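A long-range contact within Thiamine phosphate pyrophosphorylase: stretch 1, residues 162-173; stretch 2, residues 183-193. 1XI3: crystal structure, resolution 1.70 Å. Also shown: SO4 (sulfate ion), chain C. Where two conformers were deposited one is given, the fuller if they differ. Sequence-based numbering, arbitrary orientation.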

# COMPACT_ATOMS: atom_id res chain seq x y z
N LYS A 162 28.16 6.54 6.15
CA LYS A 162 28.16 7.74 6.99
C LYS A 162 26.80 8.00 7.66
O LYS A 162 26.73 8.80 8.60
CB LYS A 162 28.52 8.94 6.14
CG LYS A 162 29.91 8.83 5.54
N ILE A 163 25.75 7.36 7.15
CA ILE A 163 24.42 7.47 7.73
C ILE A 163 24.23 6.49 8.91
O ILE A 163 24.99 5.51 9.05
CB ILE A 163 23.29 7.22 6.69
CG1 ILE A 163 23.45 5.86 5.97
CG2 ILE A 163 23.23 8.35 5.66
CD1 ILE A 163 22.30 5.45 5.10
N PRO A 164 23.25 6.77 9.80
CA PRO A 164 23.04 5.88 10.91
C PRO A 164 22.70 4.46 10.51
O PRO A 164 22.04 4.24 9.49
CB PRO A 164 21.86 6.49 11.64
CG PRO A 164 21.89 7.93 11.26
CD PRO A 164 22.38 7.95 9.87
N VAL A 165 23.18 3.54 11.32
CA VAL A 165 22.96 2.10 11.11
C VAL A 165 22.30 1.51 12.35
O VAL A 165 22.83 1.64 13.47
CB VAL A 165 24.29 1.36 10.82
CG1 VAL A 165 24.03 -0.15 10.60
CG2 VAL A 165 25.02 2.01 9.66
N VAL A 166 21.15 0.85 12.15
CA VAL A 166 20.46 0.08 13.17
C VAL A 166 20.67 -1.40 12.84
O VAL A 166 20.36 -1.85 11.73
CB VAL A 166 18.97 0.41 13.19
CG1 VAL A 166 18.28 -0.38 14.25
CG2 VAL A 166 18.77 1.91 13.43
N ALA A 167 21.23 -2.15 13.78
CA ALA A 167 21.40 -3.60 13.60
C ALA A 167 20.06 -4.28 13.76
O ALA A 167 19.26 -3.86 14.60
CB ALA A 167 22.35 -4.17 14.66
N ILE A 168 19.81 -5.37 13.00
CA ILE A 168 18.61 -6.11 13.15
C ILE A 168 18.85 -7.61 12.93
O ILE A 168 19.71 -7.98 12.11
CB ILE A 168 17.48 -5.60 12.18
CG1 ILE A 168 16.15 -6.24 12.55
CG2 ILE A 168 17.87 -5.81 10.74
CD1 ILE A 168 14.94 -5.67 11.87
N GLY A 169 18.10 -8.42 13.64
CA GLY A 169 17.99 -9.83 13.35
C GLY A 169 18.60 -10.71 14.42
O GLY A 169 19.83 -10.76 14.56
N GLY A 170 17.76 -11.37 15.18
CA GLY A 170 18.22 -12.29 16.21
C GLY A 170 18.83 -11.65 17.44
O GLY A 170 19.56 -12.32 18.21
N ILE A 171 18.52 -10.37 17.65
CA ILE A 171 19.12 -9.61 18.74
C ILE A 171 18.32 -9.76 20.03
O ILE A 171 17.10 -9.69 20.04
CB ILE A 171 19.28 -8.11 18.40
CG1 ILE A 171 20.10 -7.94 17.10
CG2 ILE A 171 19.95 -7.36 19.54
CD1 ILE A 171 20.10 -6.51 16.51
N ASN A 172 19.05 -9.97 21.12
CA ASN A 172 18.43 -10.05 22.41
C ASN A 172 19.39 -9.62 23.51
O ASN A 172 20.47 -9.18 23.22
CB ASN A 172 17.89 -11.47 22.65
CG ASN A 172 18.97 -12.53 22.56
OD1 ASN A 172 20.04 -12.39 23.16
ND2 ASN A 172 18.71 -13.56 21.79
N LYS A 173 18.96 -9.70 24.77
CA LYS A 173 19.76 -9.16 25.88
C LYS A 173 21.10 -9.86 26.06
O LYS A 173 22.02 -9.27 26.60
CB LYS A 173 18.97 -9.21 27.20
CG LYS A 173 18.61 -10.61 27.66
CD LYS A 173 18.03 -10.60 29.08
CE LYS A 173 16.61 -11.07 29.11
NZ LYS A 173 16.02 -10.91 30.47
N GLY A 183 29.58 -0.61 16.63
CA GLY A 183 29.55 0.79 16.31
C GLY A 183 28.24 1.30 15.72
O GLY A 183 28.15 2.46 15.28
N VAL A 184 27.23 0.43 15.73
CA VAL A 184 25.88 0.81 15.32
C VAL A 184 25.30 1.91 16.22
O VAL A 184 25.75 2.11 17.35
CB VAL A 184 24.91 -0.41 15.29
CG1 VAL A 184 25.34 -1.38 14.13
CG2 VAL A 184 24.85 -1.12 16.61
N ASP A 185 24.34 2.62 15.68
CA ASP A 185 23.63 3.66 16.40
C ASP A 185 22.47 3.13 17.24
O ASP A 185 21.92 3.84 18.06
CB ASP A 185 23.19 4.70 15.41
CG ASP A 185 24.37 5.26 14.64
OD1 ASP A 185 24.64 4.84 13.48
OD2 ASP A 185 25.12 6.04 15.28
N GLY A 186 22.06 1.88 16.98
CA GLY A 186 20.93 1.31 17.64
C GLY A 186 20.73 -0.14 17.31
O GLY A 186 21.39 -0.69 16.41
N ILE A 187 19.82 -0.75 18.04
CA ILE A 187 19.38 -2.12 17.78
C ILE A 187 17.88 -2.17 17.57
O ILE A 187 17.12 -1.48 18.23
CB ILE A 187 19.82 -3.09 18.88
CG1 ILE A 187 19.28 -2.63 20.26
CG2 ILE A 187 21.32 -3.18 18.89
CD1 ILE A 187 19.42 -3.67 21.37
N ALA A 188 17.48 -3.00 16.59
CA ALA A 188 16.11 -3.26 16.29
C ALA A 188 15.76 -4.66 16.76
O ALA A 188 16.49 -5.61 16.47
CB ALA A 188 15.83 -3.11 14.79
N VAL A 189 14.65 -4.77 17.47
CA VAL A 189 14.20 -6.02 18.02
C VAL A 189 12.73 -6.28 17.70
O VAL A 189 11.91 -5.35 17.66
CB VAL A 189 14.44 -6.09 19.54
CG1 VAL A 189 15.94 -6.10 19.84
CG2 VAL A 189 13.77 -4.94 20.26
N ILE A 190 12.41 -7.56 17.53
CA ILE A 190 11.03 -8.02 17.41
C ILE A 190 10.80 -9.04 18.53
O ILE A 190 10.18 -8.72 19.55
CB ILE A 190 10.72 -8.62 16.01
CG1 ILE A 190 11.25 -7.67 14.91
CG2 ILE A 190 9.22 -8.88 15.89
CD1 ILE A 190 10.75 -8.00 13.49
N SER A 191 11.34 -10.24 18.36
CA SER A 191 11.03 -11.36 19.26
C SER A 191 11.45 -11.11 20.70
O SER A 191 10.75 -11.52 21.62
CB SER A 191 11.67 -12.67 18.73
OG SER A 191 13.07 -12.61 18.80
N ALA A 192 12.61 -10.49 20.89
CA ALA A 192 13.11 -10.18 22.24
C ALA A 192 12.11 -9.40 23.10
O ALA A 192 12.09 -9.55 24.35
CB ALA A 192 14.42 -9.45 22.15
N VAL A 193 11.28 -8.57 22.46
CA VAL A 193 10.34 -7.74 23.19
C VAL A 193 8.92 -8.29 23.02
O VAL A 193 8.21 -8.54 24.01
CB VAL A 193 10.47 -6.28 22.71
CG1 VAL A 193 9.32 -5.44 23.17
CG2 VAL A 193 11.79 -5.75 23.22
S SO4 C . 14.16 -10.90 15.75
O1 SO4 C . 14.94 -11.86 16.56
O2 SO4 C . 12.79 -11.34 15.96
O3 SO4 C . 14.35 -9.54 16.24
O4 SO4 C . 14.74 -10.97 14.43
O HOH W 1 16.71 -8.29 16.10
O HOH W 2 14.62 -9.63 18.91

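The first close approach is at Pro164, whose CA lies 3.2 Å from Asp185 OD1, close packing that accompanies the hydrogen bond made by the next residue. Val165 N donates to Asp185 OD1 (2.9 Å, 166° at the hydrogen), while Asp185 N donates to Val165 O (2.9 Å, 148°). Asp185 thus closes a two-bond ring around Val165, its side chain accepting where a parallel strand neighbour would use a backbone carbonyl. Val165 also packs against Val184, CG1 to CG1 at 4.0 Å.

From here the strands run parallel, their N-to-C directions 37° apart. Val166 makes no backbone hydrogen bond to stretch 2; its CA approaches Gly186 O at 3.5 Å in a CA-H...O contact, and its CG1 meets Ala188 CB at 3.7 Å. Ala167 carries the regular parallel pattern: Ala167 N donates to Gly186 O (3.0 Å, 157°), and its carbonyl O accepts from Ala188 N (2.8 Å, 160°), so the bonds straddle Ile187. Its methyl lies on the sheet face that also carries Ile187, with Ala167 CB 4.1 Å from Val184 CG1. Ile168 returns to the face of Val166 and Ala188, placing its CG1 3.9 Å from Ala188 CB.

Beyond the strand, direct hydrogen bonds between the stretches give way to bridges through water and sulfate, while apolar packing continues. Water 1 accepts from Gly169 N (2.8 Å) and donates to Ala188 O (2.7 Å). Gly170 N donates to sulfate O4 (3.1 Å, 171°), and the same ion accepts from Ser191 N through O2 (3.0 Å, 157°), linking the loop at Gly170 to the start of the helix at Ser191. Ile171 points its CA-to-CB bond toward stretch 2; its CG2 lies 4.2 Å from Ile187 CD1, and its CB 4.2 Å from Val189 CG1. Water 2 donates to Ile171 O (2.7 Å) and accepts from Ala192 N (2.9 Å). Asn172 ends the contact, its CB 4.0 Å from Ala192 CB.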